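Local coordinates for protein glutathione S-transferase (Cupriavidus metallidurans, PDB 4MK3) that binds glutathione sulfinic acid and, as a member of the glutathione transferase family, probably joins glutathione to electrophilic substrates, at residues F83-I88 and L118-L123; T30-R35 and A125-R130; A155-M160 and R199-N204; A187-D190 and D195-W198. All blocks are in the same frame, centred on the assembly; numbering follows the deposited sequence.

Contact 1: F83-I88 and L118-L123. With GSF (L-gamma-glutamyl-3-sulfino-L-alanylglycine), chain E.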
# COMPACT_ATOMS: atom_id res chain seq x y z
N PHE A 83 -11.24 -1.20 1.08
CA PHE A 83 -10.13 -0.69 0.27
C PHE A 83 -8.87 -0.95 1.10
O PHE A 83 -8.99 -1.21 2.29
CB PHE A 83 -10.35 0.82 -0.03
CG PHE A 83 -10.57 1.64 1.20
CD1 PHE A 83 -9.53 2.18 1.92
CD2 PHE A 83 -11.86 1.88 1.67
CE1 PHE A 83 -9.74 2.91 3.08
CE2 PHE A 83 -12.08 2.62 2.80
CZ PHE A 83 -11.02 3.13 3.54
N ASP A 84 -7.66 -0.92 0.52
CA ASP A 84 -7.37 -0.74 -0.91
C ASP A 84 -7.31 -2.08 -1.64
O ASP A 84 -7.86 -3.07 -1.16
CB ASP A 84 -6.06 0.06 -1.03
CG ASP A 84 -4.84 -0.71 -0.54
OD1 ASP A 84 -4.98 -1.79 0.03
OD2 ASP A 84 -3.73 -0.19 -0.73
N SER A 85 -6.64 -2.13 -2.80
CA SER A 85 -6.62 -3.35 -3.60
C SER A 85 -6.07 -4.55 -2.85
O SER A 85 -6.52 -5.66 -3.07
CB SER A 85 -5.85 -3.15 -4.91
OG SER A 85 -4.43 -3.03 -4.69
N ARG A 86 -5.10 -4.35 -1.99
CA ARG A 86 -4.53 -5.47 -1.25
C ARG A 86 -5.51 -6.04 -0.25
O ARG A 86 -5.60 -7.27 -0.07
CB ARG A 86 -3.29 -5.05 -0.48
CG ARG A 86 -2.23 -4.51 -1.32
CD ARG A 86 -0.96 -4.53 -0.48
NE ARG A 86 0.01 -3.66 -1.03
CZ ARG A 86 1.13 -3.33 -0.39
NH1 ARG A 86 1.38 -3.83 0.81
NH2 ARG A 86 2.00 -2.52 -1.00
N VAL A 87 -6.26 -5.15 0.39
CA VAL A 87 -7.25 -5.58 1.37
C VAL A 87 -8.40 -6.30 0.69
O VAL A 87 -8.91 -7.31 1.17
CB VAL A 87 -7.77 -4.34 2.15
CG1 VAL A 87 -8.84 -4.74 3.16
CG2 VAL A 87 -6.62 -3.65 2.86
N ILE A 88 -8.82 -5.79 -0.47
CA ILE A 88 -9.88 -6.42 -1.23
C ILE A 88 -9.44 -7.80 -1.75
O ILE A 88 -10.19 -8.78 -1.65
CB ILE A 88 -10.29 -5.55 -2.42
CG1 ILE A 88 -10.85 -4.20 -1.93
CG2 ILE A 88 -11.31 -6.28 -3.29
CD1 ILE A 88 -10.92 -3.16 -3.05
N LEU A 118 5.89 -5.46 -4.15
CA LEU A 118 6.83 -5.09 -5.19
C LEU A 118 6.09 -4.65 -6.45
O LEU A 118 6.41 -3.61 -7.04
CB LEU A 118 7.75 -6.27 -5.51
CG LEU A 118 8.78 -6.10 -6.62
CD1 LEU A 118 9.66 -4.89 -6.39
CD2 LEU A 118 9.59 -7.38 -6.76
N ALA A 119 5.11 -5.42 -6.88
CA ALA A 119 4.32 -5.09 -8.06
C ALA A 119 3.53 -3.79 -7.87
O ALA A 119 3.52 -2.92 -8.73
CB ALA A 119 3.40 -6.23 -8.41
N ASP A 120 2.88 -3.67 -6.72
CA ASP A 120 2.09 -2.48 -6.42
C ASP A 120 3.01 -1.26 -6.35
O ASP A 120 2.62 -0.16 -6.74
CB ASP A 120 1.39 -2.64 -5.06
CG ASP A 120 0.13 -3.53 -5.10
OD1 ASP A 120 -0.22 -4.11 -6.15
OD2 ASP A 120 -0.52 -3.62 -4.03
N GLY A 121 4.21 -1.44 -5.83
CA GLY A 121 5.18 -0.35 -5.77
C GLY A 121 5.66 0.12 -7.11
O GLY A 121 5.88 1.34 -7.34
N LEU A 122 5.85 -0.81 -8.03
CA LEU A 122 6.15 -0.48 -9.42
C LEU A 122 4.98 0.36 -9.98
O LEU A 122 5.20 1.43 -10.58
CB LEU A 122 6.38 -1.77 -10.22
CG LEU A 122 6.79 -1.58 -11.68
CD1 LEU A 122 7.38 -2.88 -12.22
CD2 LEU A 122 5.65 -1.14 -12.59
N LEU A 123 3.75 -0.09 -9.76
CA LEU A 123 2.58 0.68 -10.18
C LEU A 123 2.52 2.07 -9.55
O LEU A 123 2.19 3.03 -10.23
CB LEU A 123 1.29 -0.09 -9.86
CG LEU A 123 1.08 -1.36 -10.69
CD1 LEU A 123 -0.19 -2.05 -10.22
CD2 LEU A 123 1.01 -1.05 -12.15
CB1 GSF E . -3.85 2.58 -4.94
CG1 GSF E . -5.03 2.75 -5.88
CD1 GSF E . -4.89 3.98 -6.76
OE1 GSF E . -4.03 4.82 -6.61
C1 GSF E . -4.54 0.34 -4.12
O11 GSF E . -5.70 0.06 -4.50
O12 GSF E . -3.67 -0.57 -4.08
N1 GSF E . -3.10 1.75 -2.76
CA1 GSF E . -4.21 1.75 -3.71
N2 GSF E . -5.81 4.09 -7.79
CA2 GSF E . -5.80 5.23 -8.65
CB2 GSF E . -6.43 4.88 -9.96
SG2 GSF E . -5.40 3.95 -11.03
O1S GSF E . -5.90 4.18 -12.39
O2S GSF E . -5.47 2.51 -10.63
C2 GSF E . -6.73 6.30 -8.11
O2 GSF E . -7.86 6.01 -7.74
N3 GSF E . -6.25 7.60 -8.07
CA3 GSF E . -7.11 8.66 -7.63
C3 GSF E . -6.39 9.63 -6.68
O31 GSF E . -6.97 10.72 -6.40
O32 GSF E . -5.27 9.37 -6.20
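Arg86 and Asp120 mark the nearest backbone approach, with Arg86 CA and Asp120 CA 8.9 Å apart, a gap bridged by the side chains of these two residues. The contact lies where the thioredoxin-like N-terminal domain of the glutathione transferase fold meets its helical C-terminal domain. Helix 85-94 starts here, and helix 106-134 runs past it. With CG beside the backbone N (chi1 -59°) and the chain extended from CG to NE, the Arg86 side chain reaches across to the carboxylate. Arg86 NE donates to Asp120 OD2 at 3.0 Å in a salt bridge. It meets the anti side of the carboxylate, 21° out of its plane, and the two flat groups are turned 40° apart. Lys36 NZ also forms a salt bridge with Asp120 OD2, so two cations serve one oxygen. Arg86 NH1 forms a salt bridge across the dimer interface with Asp84 OD1 of the second subunit. With a leucine in place of Arg86, Asp120 OD2 would probably lose one of its two cations, keeping the Lys36 salt bridge, and Asp84 of the second subunit would lose its guanidinium partner.

The start of the helix forms part of the glutathione site. Asp84 is its N-cap, though the capping bond from Arg86 N to Asp84 OD1 is weak. Asp84 OD2 accepts from the ligand amine N1 at 2.9 Å. The ligand carboxylate is gripped twice by Ser85: the backbone N of Ser85 donates to O11 at 2.9 Å, and the Ser85 hydroxyl OG donates to O12 at 2.6 Å.

Contact 2: T30-R35 and A125-R130. With GSF (L-gamma-glutamyl-3-sulfino-L-alanylglycine), chain E.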
# COMPACT_ATOMS: atom_id res chain seq x y z
N THR A 30 -9.13 0.54 -16.83
CA THR A 30 -7.69 0.75 -17.04
C THR A 30 -6.88 0.58 -15.76
O THR A 30 -5.71 0.22 -15.83
CB THR A 30 -7.40 2.16 -17.62
OG1 THR A 30 -8.03 3.16 -16.81
CG2 THR A 30 -7.93 2.26 -19.02
N SER A 31 -7.50 0.79 -14.59
CA SER A 31 -6.78 0.79 -13.32
C SER A 31 -6.09 -0.55 -13.11
O SER A 31 -6.76 -1.58 -13.07
CB SER A 31 -7.72 1.05 -12.13
OG SER A 31 -7.10 0.72 -10.88
N PRO A 32 -4.75 -0.54 -12.94
CA PRO A 32 -4.06 -1.83 -12.77
C PRO A 32 -4.28 -2.42 -11.39
O PRO A 32 -4.27 -3.65 -11.22
CB PRO A 32 -2.61 -1.47 -13.02
CG PRO A 32 -2.48 -0.03 -12.68
CD PRO A 32 -3.80 0.58 -13.06
N TYR A 33 -4.50 -1.57 -10.39
CA TYR A 33 -4.85 -2.05 -9.06
C TYR A 33 -6.22 -2.69 -9.09
O TYR A 33 -6.45 -3.71 -8.44
CB TYR A 33 -4.83 -0.90 -8.04
CG TYR A 33 -3.56 -0.06 -7.99
CD1 TYR A 33 -2.49 -0.40 -7.20
CD2 TYR A 33 -3.51 1.13 -8.67
CE1 TYR A 33 -1.36 0.42 -7.15
CE2 TYR A 33 -2.43 1.94 -8.64
CZ TYR A 33 -1.36 1.60 -7.88
OH TYR A 33 -0.28 2.45 -7.83
N ALA A 34 -7.15 -2.07 -9.80
CA ALA A 34 -8.47 -2.65 -9.93
C ALA A 34 -8.40 -3.93 -10.77
O ALA A 34 -9.14 -4.88 -10.51
CB ALA A 34 -9.44 -1.67 -10.55
N ARG A 35 -7.49 -3.98 -11.74
CA ARG A 35 -7.38 -5.19 -12.55
C ARG A 35 -6.93 -6.37 -11.70
O ARG A 35 -7.43 -7.47 -11.86
CB ARG A 35 -6.43 -5.03 -13.74
CG ARG A 35 -6.49 -6.24 -14.67
CD ARG A 35 -5.44 -6.23 -15.72
NE ARG A 35 -5.69 -7.24 -16.73
CZ ARG A 35 -4.98 -7.37 -17.83
NH1 ARG A 35 -3.92 -6.59 -18.03
NH2 ARG A 35 -5.31 -8.27 -18.74
N ALA A 125 4.92 3.99 -8.68
CA ALA A 125 5.90 4.82 -9.36
C ALA A 125 5.44 5.16 -10.78
O ALA A 125 5.58 6.30 -11.24
CB ALA A 125 7.23 4.10 -9.41
N ALA A 126 4.87 4.18 -11.47
CA ALA A 126 4.38 4.39 -12.82
C ALA A 126 3.23 5.40 -12.82
O ALA A 126 3.18 6.30 -13.67
CB ALA A 126 3.94 3.06 -13.44
N LEU A 127 2.28 5.27 -11.88
CA LEU A 127 1.21 6.24 -11.78
C LEU A 127 1.74 7.64 -11.53
O LEU A 127 1.28 8.59 -12.14
CB LEU A 127 0.21 5.85 -10.68
CG LEU A 127 -1.09 5.20 -11.14
CD1 LEU A 127 -1.91 6.09 -12.09
CD2 LEU A 127 -0.77 3.87 -11.77
N LEU A 128 2.68 7.78 -10.62
CA LEU A 128 3.26 9.10 -10.37
C LEU A 128 3.92 9.68 -11.61
O LEU A 128 3.81 10.89 -11.87
CB LEU A 128 4.24 9.07 -9.20
CG LEU A 128 3.57 9.00 -7.82
CD1 LEU A 128 4.59 8.64 -6.73
CD2 LEU A 128 2.85 10.29 -7.47
N ALA A 129 4.59 8.84 -12.38
CA ALA A 129 5.22 9.32 -13.60
C ALA A 129 4.17 9.76 -14.60
O ALA A 129 4.35 10.76 -15.28
CB ALA A 129 6.12 8.26 -14.18
N ARG A 130 3.07 9.02 -14.69
CA ARG A 130 2.00 9.40 -15.60
C ARG A 130 1.26 10.67 -15.12
O ARG A 130 0.95 11.57 -15.91
CB ARG A 130 1.01 8.25 -15.76
CG ARG A 130 -0.19 8.61 -16.62
CD ARG A 130 -0.95 7.38 -17.07
NE ARG A 130 -2.22 7.73 -17.69
CZ ARG A 130 -2.36 8.10 -18.96
NH1 ARG A 130 -1.31 8.19 -19.75
NH2 ARG A 130 -3.57 8.39 -19.42
CB1 GSF E . -3.85 2.58 -4.94
CG1 GSF E . -5.03 2.75 -5.88
CD1 GSF E . -4.89 3.98 -6.76
OE1 GSF E . -4.03 4.82 -6.61
C1 GSF E . -4.54 0.34 -4.12
O11 GSF E . -5.70 0.06 -4.50
O12 GSF E . -3.67 -0.57 -4.08
N1 GSF E . -3.10 1.75 -2.76
CA1 GSF E . -4.21 1.75 -3.71
N2 GSF E . -5.81 4.09 -7.79
CA2 GSF E . -5.80 5.23 -8.65
CB2 GSF E . -6.43 4.88 -9.96
SG2 GSF E . -5.40 3.95 -11.03
O1S GSF E . -5.90 4.18 -12.39
O2S GSF E . -5.47 2.51 -10.63
C2 GSF E . -6.73 6.30 -8.11
O2 GSF E . -7.86 6.01 -7.74
N3 GSF E . -6.25 7.60 -8.07
CA3 GSF E . -7.11 8.66 -7.63
C3 GSF E . -6.39 9.63 -6.68
O31 GSF E . -6.97 10.72 -6.40
O32 GSF E . -5.27 9.37 -6.20
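Tyr33 lies between Leu127 and the bound glutathione sulfinic acid, at the start of helix 32-44 in the thioredoxin-like domain of the glutathione transferase fold. Tyr33 CB is 3.8 Å from ligand O11. From there CG turns beside the backbone N, anti to the carbonyl carbon (chi1 -52°), and this lays one ring face against the gamma-glutamyl arm. Ligand CB1 sits 3.8 Å above the Tyr33 ring plane, over its centre. Tyr33 CD1 lies 3.3 Å from the glutamyl carboxylate oxygen O12. On the other flank, Tyr33 CD2 comes within 3.1 Å of sulfinate O2S, which lies in the ring plane at the edge. Next along this flank, Tyr33 CE2 meets Leu127 CD2 at 4.0 Å, an oblique approach. The tip, OH, is hydrogen-bonded to Asp124 OD1.

The same Leu127 methyl brushes Pro32, with Leu127 CD2 4.4 Å from Pro32 CG. Leu123, one turn earlier in helix 106-134, also packs on Pro32 and Tyr33. Tyr188 of helix 177-192 packs on both Pro32 and Leu127. Ser31 is the N-cap, its OG accepting from Ala34 N with an N-H…O angle of 162°. Ser31 OG also donates to ligand O2S, at a very short and therefore doubtful 2.4 Å.

Contact 3: A155-M160 and R199-N204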
# COMPACT_ATOMS: atom_id res chain seq x y z
N ALA A 155 14.37 -0.62 -11.28
CA ALA A 155 14.87 -1.44 -10.18
C ALA A 155 13.87 -2.53 -9.81
O ALA A 155 14.25 -3.69 -9.54
CB ALA A 155 15.19 -0.56 -8.97
N ALA A 156 12.59 -2.19 -9.82
CA ALA A 156 11.57 -3.18 -9.49
C ALA A 156 11.53 -4.28 -10.54
O ALA A 156 11.35 -5.45 -10.20
CB ALA A 156 10.22 -2.51 -9.36
N LEU A 157 11.66 -3.90 -11.81
CA LEU A 157 11.71 -4.89 -12.89
C LEU A 157 12.88 -5.84 -12.71
O LEU A 157 12.72 -7.04 -12.87
CB LEU A 157 11.76 -4.24 -14.26
CG LEU A 157 10.47 -3.53 -14.68
CD1 LEU A 157 10.78 -2.56 -15.80
CD2 LEU A 157 9.43 -4.56 -15.08
N THR A 158 14.05 -5.30 -12.41
CA THR A 158 15.22 -6.15 -12.20
C THR A 158 14.96 -7.09 -11.03
O THR A 158 15.31 -8.27 -11.09
CB THR A 158 16.42 -5.30 -11.90
OG1 THR A 158 16.72 -4.52 -13.06
CG2 THR A 158 17.63 -6.15 -11.57
N ALA A 159 14.37 -6.59 -9.96
CA ALA A 159 14.08 -7.45 -8.81
C ALA A 159 13.07 -8.52 -9.15
O ALA A 159 13.17 -9.66 -8.69
CB ALA A 159 13.59 -6.61 -7.62
N MET A 160 12.07 -8.18 -9.96
CA MET A 160 11.08 -9.19 -10.35
C MET A 160 11.78 -10.28 -11.15
O MET A 160 11.50 -11.47 -10.97
CB MET A 160 9.98 -8.58 -11.20
CG MET A 160 9.03 -7.67 -10.45
SD MET A 160 7.90 -6.88 -11.62
CE MET A 160 6.78 -6.04 -10.51
N ARG A 199 10.72 -5.89 -21.92
CA ARG A 199 10.68 -7.15 -22.67
C ARG A 199 12.00 -7.50 -23.33
O ARG A 199 12.33 -8.67 -23.51
CB ARG A 199 9.58 -7.08 -23.74
CG ARG A 199 8.19 -7.08 -23.13
CD ARG A 199 7.12 -6.83 -24.18
NE ARG A 199 5.82 -7.08 -23.57
CZ ARG A 199 5.27 -8.28 -23.47
NH1 ARG A 199 4.09 -8.44 -22.85
NH2 ARG A 199 5.88 -9.33 -24.01
N ASP A 200 12.75 -6.48 -23.69
CA ASP A 200 14.07 -6.70 -24.22
C ASP A 200 15.02 -7.15 -23.10
O ASP A 200 15.80 -8.08 -23.32
CB ASP A 200 14.54 -5.44 -24.93
CG ASP A 200 13.71 -5.13 -26.16
OD1 ASP A 200 13.36 -6.08 -26.89
OD2 ASP A 200 13.39 -3.95 -26.39
N ARG A 201 14.88 -6.55 -21.91
CA ARG A 201 15.81 -6.71 -20.78
C ARG A 201 15.68 -8.03 -20.03
O ARG A 201 16.68 -8.51 -19.49
CB ARG A 201 15.57 -5.63 -19.71
CG ARG A 201 15.67 -4.19 -20.17
CD ARG A 201 15.23 -3.27 -19.03
NE ARG A 201 14.98 -1.90 -19.47
CZ ARG A 201 14.45 -0.95 -18.70
NH1 ARG A 201 14.13 -1.22 -17.44
NH2 ARG A 201 14.24 0.26 -19.19
N HIS A 202 14.47 -8.56 -19.94
CA HIS A 202 14.17 -9.65 -19.00
C HIS A 202 13.39 -10.78 -19.65
O HIS A 202 12.17 -10.84 -19.53
CB HIS A 202 13.40 -9.11 -17.80
CG HIS A 202 14.04 -7.93 -17.13
ND1 HIS A 202 15.27 -8.00 -16.51
CD2 HIS A 202 13.60 -6.66 -16.95
CE1 HIS A 202 15.57 -6.82 -16.00
NE2 HIS A 202 14.57 -5.99 -16.26
N PRO A 203 14.10 -11.70 -20.32
CA PRO A 203 13.43 -12.80 -21.01
C PRO A 203 12.56 -13.63 -20.09
O PRO A 203 11.51 -14.10 -20.54
CB PRO A 203 14.60 -13.64 -21.53
CG PRO A 203 15.67 -12.67 -21.76
CD PRO A 203 15.54 -11.65 -20.65
N ASN A 204 12.94 -13.81 -18.83
CA ASN A 204 12.08 -14.64 -17.99
C ASN A 204 10.72 -13.99 -17.71
O ASN A 204 9.72 -14.69 -17.60
CB ASN A 204 12.77 -15.13 -16.71
CG ASN A 204 13.12 -14.03 -15.77
OD1 ASN A 204 13.19 -12.84 -16.12
ND2 ASN A 204 13.39 -14.43 -14.53
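Arg201 is the first residue of 199-204 to meet the helix 143-164 partner. Its chain is extended from CG to NE and crosses the Leu157 side chain at about a right angle. Arg201 NH1 ends 4.0 Å from Leu157 CD1, an oblique approach to the guanidinium. The same NH1 forms a salt bridge with Asp154, one turn before Thr158, and this fixes the end that lies beside the Leu157 methyl.

His202 follows. It is the first residue to leave helix 198-201 and also the N-cap of helix 203-212. With CG anti to the carbonyl carbon (chi1 -52°), its ring turns toward helix 143-164. His202 NE2 is 3.9 Å from Leu157 CB. His202 CE1 lies 3.9 Å from Thr158 CA and equally far from the Thr158 hydroxyl OG1, which bonds to Asp154 O. The ring is held between two groups. Arg201 CB sits 3.5 Å above the His202 ring plane, over its centre. Leu157 O lies 4.0 Å from the plane on the opposite face, displaced toward the rim. Exchanging the His202 imidazole for the methyl of an alanine is likely to open a gap beside Leu157 and Thr158 and to take from Arg201 CB the flat surface it covers.

From Pro203 the chain is helical again. The Asn204 amide bonds to Ser161 of helix 143-164 and to the carbonyl of Ala165 just beyond its end. Leu157 also packs on helices 106-134 and 177-192. The break at His202 between two short helices packs on helix 143-164 in the all-helical C-terminal domain of the glutathione transferase fold.

Contact 4: A187-D190 and D195-W198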
# COMPACT_ATOMS: atom_id res chain seq x y z
N ALA A 187 1.67 -5.78 -17.63
CA ALA A 187 0.70 -5.40 -18.63
C ALA A 187 0.41 -3.90 -18.61
O ALA A 187 0.14 -3.29 -19.65
CB ALA A 187 -0.61 -6.20 -18.43
N TYR A 188 0.45 -3.30 -17.42
CA TYR A 188 0.26 -1.86 -17.32
C TYR A 188 1.38 -1.10 -18.01
O TYR A 188 1.13 -0.11 -18.70
CB TYR A 188 0.12 -1.40 -15.87
CG TYR A 188 -0.22 0.06 -15.76
CD1 TYR A 188 -1.49 0.52 -16.06
CD2 TYR A 188 0.71 0.98 -15.32
CE1 TYR A 188 -1.81 1.86 -15.96
CE2 TYR A 188 0.40 2.31 -15.21
CZ TYR A 188 -0.87 2.74 -15.52
OH TYR A 188 -1.19 4.09 -15.43
N LEU A 189 2.62 -1.55 -17.82
CA LEU A 189 3.74 -0.95 -18.54
C LEU A 189 3.57 -1.10 -20.04
O LEU A 189 3.80 -0.15 -20.77
CB LEU A 189 5.05 -1.56 -18.07
CG LEU A 189 5.50 -1.25 -16.63
CD1 LEU A 189 6.85 -1.92 -16.35
CD2 LEU A 189 5.58 0.24 -16.32
N ASP A 190 3.17 -2.29 -20.51
CA ASP A 190 2.87 -2.44 -21.96
C ASP A 190 1.85 -1.40 -22.48
O ASP A 190 1.96 -0.87 -23.58
CB ASP A 190 2.31 -3.83 -22.27
CG ASP A 190 3.33 -4.95 -22.12
OD1 ASP A 190 4.56 -4.75 -22.27
OD2 ASP A 190 2.88 -6.09 -21.88
N ASP A 195 7.50 2.71 -23.89
CA ASP A 195 8.90 3.14 -23.97
C ASP A 195 9.83 2.48 -22.95
O ASP A 195 11.06 2.54 -23.09
CB ASP A 195 8.99 4.66 -23.78
CG ASP A 195 8.29 5.13 -22.51
OD1 ASP A 195 7.08 4.86 -22.35
OD2 ASP A 195 8.94 5.77 -21.65
N ILE A 196 9.27 1.89 -21.90
CA ILE A 196 10.07 1.18 -20.92
C ILE A 196 10.23 -0.25 -21.41
O ILE A 196 9.33 -1.08 -21.27
CB ILE A 196 9.44 1.25 -19.51
CG1 ILE A 196 9.37 2.71 -19.05
CG2 ILE A 196 10.23 0.39 -18.51
CD1 ILE A 196 8.69 2.94 -17.70
N ALA A 197 11.40 -0.55 -21.98
CA ALA A 197 11.57 -1.76 -22.77
C ALA A 197 11.91 -2.99 -21.94
O ALA A 197 12.91 -3.68 -22.20
CB ALA A 197 12.64 -1.52 -23.83
N TRP A 198 11.07 -3.31 -20.96
CA TRP A 198 11.35 -4.43 -20.08
C TRP A 198 11.43 -5.76 -20.81
O TRP A 198 12.13 -6.66 -20.37
CB TRP A 198 10.32 -4.50 -18.95
CG TRP A 198 8.90 -4.80 -19.37
CD1 TRP A 198 7.92 -3.89 -19.64
CD2 TRP A 198 8.31 -6.09 -19.54
NE1 TRP A 198 6.76 -4.54 -19.97
CE2 TRP A 198 6.96 -5.89 -19.90
CE3 TRP A 198 8.79 -7.40 -19.41
CZ2 TRP A 198 6.10 -6.94 -20.16
CZ3 TRP A 198 7.93 -8.44 -19.65
CH2 TRP A 198 6.59 -8.21 -20.02
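Trp198 places its CG between its backbone N and carbonyl carbon (chi1 65°), and this turns the indole toward Leu189 and Asp190. Those two side chains both have CG beside the backbone N, near -70°, and present consecutive positions of helix 177-192 to the ring. Leu189 lies obliquely against the pyrrole part: its CB is 3.9 Å from Trp198 NE1, and its CD1 is 4.0 Å from Trp198 CD1. The other branch of Leu189 reaches Ile196, with Leu189 CD2 4.3 Å from Ile196 CD1. Asp190 crosses the indole at about a right angle, its carboxylate plane 23° from that of the ring. Trp198 NE1 donates to Asp190 OD1 at 3.2 Å, but the bond is bent and weak. The firmer partner of Asp190 is Arg199, whose NH1 forms a salt bridge with OD2.

After helix 177-192 the chain turns back, and 195-198 packs against the last turns of this helix within the helical C-terminal domain of the glutathione transferase fold. Ala197 is the centre of an inverse gamma turn, closed by a 2.8 Å bond from Trp198 N to Ile196 O, and it is also the N-cap of helix 198-201. Leu157 of helix 143-164 touches both Leu189 and Trp198. The indole also packs on Leu205, Val206 and Gln209 of helix 203-212. Beyond the pyrrole, Trp198 CZ2 comes within 3.4 Å of Asp190 OD1.

Overall arrangement
Contacts 1 and 2 join the thioredoxin-like domain to helix 106-134. Their centres are about 10 Å apart, and both touch the same glutathione sulfinic acid. Along the chain, contact 1 falls between the two segments of contact 2. Contacts 3 and 4 come later, both within the helical C-terminal domain, their centres also about 10 Å apart. Contact 4 lies between the segments of contact 3, and packing of Leu157 on Ile196 is one of the links between them. Helix 177-192 connects the two pairs: Tyr188 packs on Leu123, and Leu189 on Leu122. The ligand site at the domain boundary is thus continuous through packed helices with the outer part of the C-terminal domain.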